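Local coordinates for protein beta-glucoside kinase (Listeria monocytogenes, PDB 4HTL) that phosphorylates cellobiose with ATP to give cellobiose-6'-phosphate and may also regulate transcription of the cellobiose-PTS operon, at residues Leu229-Ile243 and Met261-Ala274. Residues are numbered along the deposited sequence; the frame is centred on the assembly and turned at random.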
loop_
_atom_site.group_PDB
_atom_site.type_symbol
_atom_site.label_atom_id
_atom_site.label_comp_id
_atom_site.label_asym_id
_atom_site.label_seq_id
_atom_site.Cartn_x
_atom_site.Cartn_y
_atom_site.Cartn_z
ATOM N N LEU A 229 -0.602 -5.077 9.908
ATOM C CA LEU A 229 -1.952 -4.467 9.842
ATOM C C LEU A 229 -1.865 -2.938 9.958
ATOM O O LEU A 229 -2.502 -2.227 9.199
ATOM C CB LEU A 229 -2.863 -4.994 10.914
ATOM C CG LEU A 229 -3.467 -6.408 10.779
ATOM C CD1 LEU A 229 -4.251 -6.714 12.081
ATOM C CD2 LEU A 229 -4.321 -6.561 9.498
ATOM N N TYR A 230 -1.035 -2.445 10.860
ATOM C CA TYR A 230 -0.860 -0.983 11.076
ATOM C C TYR A 230 -0.328 -0.357 9.801
ATOM O O TYR A 230 -0.881 0.606 9.288
ATOM C CB TYR A 230 0.091 -0.793 12.219
ATOM C CG TYR A 230 0.308 0.611 12.742
ATOM C CD1 TYR A 230 -0.410 1.093 13.834
ATOM C CD2 TYR A 230 1.232 1.453 12.172
ATOM C CE1 TYR A 230 -0.155 2.339 14.366
ATOM C CE2 TYR A 230 1.467 2.707 12.690
ATOM C CZ TYR A 230 0.778 3.136 13.803
ATOM O OH TYR A 230 1.031 4.374 14.313
ATOM N N ASN A 231 0.689 -0.988 9.203
ATOM C CA ASN A 231 1.203 -0.468 7.952
ATOM C C ASN A 231 0.091 -0.397 6.887
ATOM O O ASN A 231 -0.039 0.600 6.147
ATOM C CB ASN A 231 2.309 -1.354 7.373
ATOM C CG ASN A 231 3.664 -1.220 8.091
ATOM O OD1 ASN A 231 3.916 -0.250 8.791
ATOM N ND2 ASN A 231 4.574 -2.180 7.794
ATOM N N LEU A 232 -0.631 -1.503 6.717
ATOM C CA LEU A 232 -1.683 -1.565 5.704
ATOM C C LEU A 232 -2.793 -0.533 5.910
ATOM O O LEU A 232 -3.319 0.040 4.946
ATOM C CB LEU A 232 -2.288 -2.973 5.642
ATOM C CG LEU A 232 -1.418 -4.105 5.114
ATOM C CD1 LEU A 232 -2.058 -5.461 5.349
ATOM C CD2 LEU A 232 -0.891 -3.919 3.691
ATOM N N ILE A 233 -3.197 -0.367 7.154
ATOM C CA ILE A 233 -4.262 0.558 7.534
ATOM C C ILE A 233 -3.883 1.988 7.130
ATOM O O ILE A 233 -4.626 2.649 6.429
ATOM C CB ILE A 233 -4.572 0.454 9.039
ATOM C CG1 ILE A 233 -5.335 -0.857 9.292
ATOM C CG2 ILE A 233 -5.353 1.677 9.561
ATOM C CD1 ILE A 233 -5.361 -1.263 10.742
ATOM N N TYR A 234 -2.663 2.382 7.465
ATOM C CA TYR A 234 -2.211 3.760 7.184
ATOM C C TYR A 234 -1.943 3.980 5.683
ATOM O O TYR A 234 -2.181 5.043 5.150
ATOM C CB TYR A 234 -1.015 4.135 8.094
ATOM C CG TYR A 234 -1.540 4.475 9.485
ATOM C CD1 TYR A 234 -1.591 3.549 10.486
ATOM C CD2 TYR A 234 -1.955 5.746 9.780
ATOM C CE1 TYR A 234 -2.101 3.865 11.730
ATOM C CE2 TYR A 234 -2.487 6.075 10.990
ATOM C CZ TYR A 234 -2.522 5.138 11.994
ATOM O OH TYR A 234 -3.095 5.424 13.213
ATOM N N LEU A 235 -1.450 2.952 4.995
ATOM C CA LEU A 235 -1.148 3.093 3.616
ATOM C C LEU A 235 -2.419 3.150 2.744
ATOM O O LEU A 235 -2.566 4.051 1.917
ATOM C CB LEU A 235 -0.197 2.001 3.126
ATOM C CG LEU A 235 1.249 1.999 3.697
ATOM C CD1 LEU A 235 2.060 0.818 3.161
ATOM C CD2 LEU A 235 1.874 3.297 3.402
ATOM N N PHE A 236 -3.296 2.152 2.890
ATOM C CA PHE A 236 -4.399 1.983 1.994
ATOM C C PHE A 236 -5.711 2.607 2.493
ATOM O O PHE A 236 -6.637 2.834 1.698
ATOM C CB PHE A 236 -4.670 0.462 1.780
ATOM C CG PHE A 236 -3.603 -0.235 0.963
ATOM C CD1 PHE A 236 -3.606 -0.126 -0.420
ATOM C CD2 PHE A 236 -2.560 -0.874 1.580
ATOM C CE1 PHE A 236 -2.606 -0.721 -1.193
ATOM C CE2 PHE A 236 -1.565 -1.503 0.814
ATOM C CZ PHE A 236 -1.560 -1.387 -0.571
ATOM N N ASP A 237 -5.839 2.779 3.792
ATOM C CA ASP A 237 -7.093 3.252 4.406
ATOM C C ASP A 237 -8.272 2.421 3.915
ATOM O O ASP A 237 -9.280 2.949 3.452
ATOM C CB ASP A 237 -7.278 4.762 4.164
ATOM C CG ASP A 237 -8.562 5.341 4.790
ATOM O OD1 ASP A 237 -8.959 4.897 5.895
ATOM O OD2 ASP A 237 -9.213 6.207 4.139
ATOM N N PRO A 238 -8.157 1.077 4.039
ATOM C CA PRO A 238 -9.319 0.278 3.766
ATOM C C PRO A 238 -10.419 0.460 4.802
ATOM O O PRO A 238 -10.144 0.878 5.900
ATOM C CB PRO A 238 -8.773 -1.127 3.871
ATOM C CG PRO A 238 -7.706 -1.025 4.992
ATOM C CD PRO A 238 -7.100 0.342 4.786
ATOM N N THR A 239 -11.658 0.100 4.479
ATOM C CA THR A 239 -12.687 -0.012 5.496
ATOM C C THR A 239 -12.614 -1.356 6.246
ATOM O O THR A 239 -12.942 -1.434 7.435
ATOM C CB THR A 239 -14.085 0.177 4.862
ATOM O OG1 THR A 239 -14.338 -0.859 3.893
ATOM C CG2 THR A 239 -14.196 1.596 4.263
ATOM N N HIS A 240 -12.146 -2.382 5.540
ATOM C CA HIS A 240 -12.161 -3.778 6.012
ATOM C C HIS A 240 -10.879 -4.463 5.585
ATOM O O HIS A 240 -10.391 -4.243 4.468
ATOM C CB HIS A 240 -13.309 -4.589 5.406
ATOM C CG HIS A 240 -14.666 -4.148 5.835
ATOM N ND1 HIS A 240 -15.186 -2.944 5.483
ATOM C CD2 HIS A 240 -15.631 -4.788 6.588
ATOM C CE1 HIS A 240 -16.417 -2.832 5.992
ATOM N NE2 HIS A 240 -16.688 -3.957 6.683
ATOM N N ILE A 241 -10.329 -5.281 6.468
ATOM C CA ILE A 241 -9.285 -6.236 6.109
ATOM C C ILE A 241 -9.785 -7.611 6.477
ATOM O O ILE A 241 -10.056 -7.903 7.651
ATOM C CB ILE A 241 -7.938 -5.954 6.811
ATOM C CG1 ILE A 241 -7.455 -4.508 6.476
ATOM C CG2 ILE A 241 -6.860 -6.999 6.428
ATOM C CD1 ILE A 241 -6.187 -4.101 7.199
ATOM N N PHE A 242 -9.895 -8.445 5.463
ATOM C CA PHE A 242 -10.354 -9.819 5.638
ATOM C C PHE A 242 -9.165 -10.741 5.771
ATOM O O PHE A 242 -8.293 -10.787 4.879
ATOM C CB PHE A 242 -11.254 -10.251 4.487
ATOM C CG PHE A 242 -12.485 -9.376 4.319
ATOM C CD1 PHE A 242 -13.409 -9.269 5.328
ATOM C CD2 PHE A 242 -12.668 -8.587 3.183
ATOM C CE1 PHE A 242 -14.500 -8.441 5.225
ATOM C CE2 PHE A 242 -13.775 -7.785 3.063
ATOM C CZ PHE A 242 -14.676 -7.694 4.074
ATOM N N ILE A 243 -9.138 -11.505 6.864
ATOM C CA ILE A 243 -7.979 -12.328 7.147
ATOM C C ILE A 243 -8.348 -13.795 7.036
ATOM O O ILE A 243 -9.381 -14.220 7.559
ATOM C CB ILE A 243 -7.376 -12.050 8.541
ATOM C CG1 ILE A 243 -7.140 -10.523 8.781
ATOM C CG2 ILE A 243 -6.049 -12.863 8.663
ATOM C CD1 ILE A 243 -6.621 -10.114 10.177
HETATM N N MSE A 261 -4.228 -5.489 19.123
HETATM C CA MSE A 261 -4.322 -4.213 18.429
HETATM C C MSE A 261 -4.712 -3.034 19.300
HETATM O O MSE A 261 -4.532 -1.891 18.906
HETATM C CB MSE A 261 -5.293 -4.297 17.233
HETATM C CG MSE A 261 -4.753 -4.955 16.003
HETATM SE SE MSE A 261 -3.256 -4.076 15.150
HETATM C CE MSE A 261 -4.037 -2.437 14.428
ATOM N N GLU A 262 -5.099 -3.274 20.534
ATOM C CA GLU A 262 -5.387 -2.162 21.453
ATOM C C GLU A 262 -4.144 -1.302 21.712
ATOM O O GLU A 262 -4.264 -0.111 22.027
ATOM C CB GLU A 262 -5.999 -2.697 22.762
ATOM C CG GLU A 262 -7.385 -3.294 22.511
ATOM C CD GLU A 262 -8.143 -3.678 23.758
ATOM O OE1 GLU A 262 -7.642 -3.472 24.845
ATOM O OE2 GLU A 262 -9.263 -4.238 23.630
ATOM N N SER A 263 -2.951 -1.890 21.501
ATOM C CA SER A 263 -1.695 -1.164 21.678
ATOM C C SER A 263 -1.288 -0.384 20.413
ATOM O O SER A 263 -0.300 0.364 20.445
ATOM C CB SER A 263 -0.590 -2.095 22.061
ATOM O OG SER A 263 -0.809 -2.753 23.293
ATOM N N PHE A 264 -2.068 -0.541 19.335
ATOM C CA PHE A 264 -1.698 -0.037 17.998
ATOM C C PHE A 264 -2.730 0.890 17.434
ATOM O O PHE A 264 -2.393 2.026 16.998
ATOM C CB PHE A 264 -1.378 -1.204 17.038
ATOM C CG PHE A 264 -0.169 -1.980 17.458
ATOM C CD1 PHE A 264 1.075 -1.611 17.014
ATOM C CD2 PHE A 264 -0.274 -3.098 18.291
ATOM C CE1 PHE A 264 2.206 -2.299 17.410
ATOM C CE2 PHE A 264 0.855 -3.781 18.680
ATOM C CZ PHE A 264 2.095 -3.381 18.245
ATOM N N GLY A 265 -3.957 0.403 17.430
ATOM C CA GLY A 265 -5.120 1.151 17.041
ATOM C C GLY A 265 -5.641 0.764 15.667
ATOM O O GLY A 265 -5.022 1.053 14.650
ATOM N N LEU A 266 -6.782 0.088 15.638
ATOM C CA LEU A 266 -7.425 -0.229 14.374
ATOM C C LEU A 266 -7.858 0.980 13.552
ATOM O O LEU A 266 -8.058 0.847 12.348
ATOM C CB LEU A 266 -8.607 -1.193 14.574
ATOM C CG LEU A 266 -8.219 -2.664 14.816
ATOM C CD1 LEU A 266 -9.369 -3.429 15.437
ATOM C CD2 LEU A 266 -7.703 -3.307 13.512
ATOM N N ARG A 267 -8.098 2.127 14.198
ATOM C CA ARG A 267 -8.369 3.372 13.497
ATOM C C ARG A 267 -9.500 3.234 12.515
ATOM O O ARG A 267 -9.366 3.534 11.315
ATOM C CB ARG A 267 -7.114 3.928 12.863
ATOM C CG ARG A 267 -7.280 5.402 12.571
ATOM C CD ARG A 267 -6.502 5.902 11.381
ATOM N NE ARG A 267 -6.764 5.166 10.168
ATOM C CZ ARG A 267 -6.149 5.403 9.016
ATOM N NH1 ARG A 267 -5.305 6.432 8.925
ATOM N NH2 ARG A 267 -6.397 4.630 7.967
ATOM N N ASP A 268 -10.603 2.708 13.052
ATOM C CA ASP A 268 -11.870 2.478 12.345
ATOM C C ASP A 268 -11.933 1.238 11.408
ATOM O O ASP A 268 -12.999 0.942 10.817
ATOM C CB ASP A 268 -12.331 3.732 11.621
ATOM C CG ASP A 268 -12.333 4.960 12.527
ATOM O OD1 ASP A 268 -13.094 4.963 13.530
ATOM O OD2 ASP A 268 -11.523 5.889 12.250
ATOM N N THR A 269 -10.807 0.588 11.188
ATOM C CA THR A 269 -10.750 -0.540 10.282
ATOM C C THR A 269 -11.419 -1.724 10.906
ATOM O O THR A 269 -11.163 -2.030 12.074
ATOM C CB THR A 269 -9.297 -0.891 9.966
ATOM O OG1 THR A 269 -8.565 0.299 9.668
ATOM C CG2 THR A 269 -9.177 -1.877 8.795
ATOM N N ILE A 270 -12.251 -2.391 10.118
ATOM C CA ILE A 270 -12.886 -3.638 10.538
ATOM C C ILE A 270 -12.013 -4.810 10.090
ATOM O O ILE A 270 -11.611 -4.872 8.956
ATOM C CB ILE A 270 -14.289 -3.764 9.946
ATOM C CG1 ILE A 270 -15.209 -2.709 10.596
ATOM C CG2 ILE A 270 -14.881 -5.181 10.151
ATOM C CD1 ILE A 270 -16.493 -2.495 9.816
ATOM N N ILE A 271 -11.644 -5.660 11.051
ATOM C CA ILE A 271 -10.959 -6.919 10.768
ATOM C C ILE A 271 -11.897 -8.081 11.046
ATOM O O ILE A 271 -12.524 -8.144 12.090
ATOM C CB ILE A 271 -9.544 -7.075 11.449
ATOM C CG1 ILE A 271 -9.626 -7.124 12.960
ATOM C CG2 ILE A 271 -8.590 -5.953 10.984
ATOM C CD1 ILE A 271 -8.309 -7.525 13.671
ATOM N N GLU A 272 -11.947 -9.023 10.115
ATOM C CA GLU A 272 -12.791 -10.205 10.256
ATOM C C GLU A 272 -12.295 -11.276 9.304
ATOM O O GLU A 272 -11.444 -11.020 8.460
ATOM C CB GLU A 272 -14.289 -9.889 10.028
ATOM C CG GLU A 272 -14.621 -9.345 8.697
ATOM C CD GLU A 272 -16.106 -8.967 8.635
ATOM O OE1 GLU A 272 -16.921 -9.831 8.954
ATOM O OE2 GLU A 272 -16.435 -7.804 8.285
ATOM N N THR A 273 -12.782 -12.495 9.477
ATOM C CA THR A 273 -12.341 -13.564 8.624
ATOM C C THR A 273 -12.844 -13.474 7.184
ATOM O O THR A 273 -13.935 -12.988 6.914
ATOM C CB THR A 273 -12.730 -14.941 9.181
ATOM O OG1 THR A 273 -14.155 -14.991 9.391
ATOM C CG2 THR A 273 -11.928 -15.241 10.492
ATOM N N ALA A 274 -12.018 -13.959 6.270
ATOM C CA ALA A 274 -12.397 -14.135 4.864
ATOM C C ALA A 274 -13.416 -15.273 4.796
ATOM O O ALA A 274 -13.460 -16.100 5.671
ATOM C CB ALA A 274 -11.142 -14.516 4.051
HETATM O O HOH W 1 -4.402 6.203 6.238
HETATM O O HOH W 2 -3.683 3.441 14.917
HETATM O O HOH W 3 -8.395 2.314 7.761
HETATM O O HOH W 4 -14.373 0.606 8.531
#
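Arg267 reaches from the type I' turn Leu266-Thr269 to the C-terminal end of helix 212-236, its guanidinium tilted over one face of the Tyr234 ring, CZ displaced toward the rim. CZ is 4.5 Å from the ring centroid, a cation-pi contact, with the two planes inclined by 52°. The chain leaves with CG anti to the backbone N (chi1 -160°) and bends at chi3, which brings NH2 to Asp237. There Asp237 OD1 stands 3.3 Å from Arg267 NH2 but well out of the guanidinium plane, so no N-H points at it and the salt bridge is one of charges only. The guanidinium edge instead serves two waters: one joins NH1 to Tyr234 O, the other joins NH2 to Pro238 O and Thr269 OG1. Arginine, flat and multiply hydrogen-bonding, suits both tasks.

Threonine suits position 269 by its two unlike branches. OG1 donates to Leu266 O (2.8 Å), approaching almost along its C=O axis, and Thr269 N shares that acceptor; the methyl CG2 packs on Ile241 CG1. Ile233 packs against Thr269, CG1 3.5 Å from Thr269 OG1, and its CD1 meets Leu266 CD2 and selenomethionine Met261 CE, an apolar seam that Leu229 extends.

Beyond the turn, strands 240-243 and 270-273 run parallel as neighbours in a beta-alpha-beta unit, the latter outermost in this chain's sheet. Ile241 N bonds to Ile270 O at 2.8 Å, whereas Glu272 N to Ile241 O is weak. Ile270 lies alongside His240, its branched CB covering the imidazole face, 4.1 Å from the centroid. On the same side of the sheet, Glu272 lays CG against the edge of Phe242, 3.6 Å from CD1, while its OE1 pairs with Lys119.

From the second subunit, Arg152 forms salt bridges with Asp237 OD1 and Asp268 OD2, and Arg150 N hydrogen-bonds Asp237 OD2; these surroundings probably favour ionised carboxylates and tie this helix-turn junction to the dimer interface.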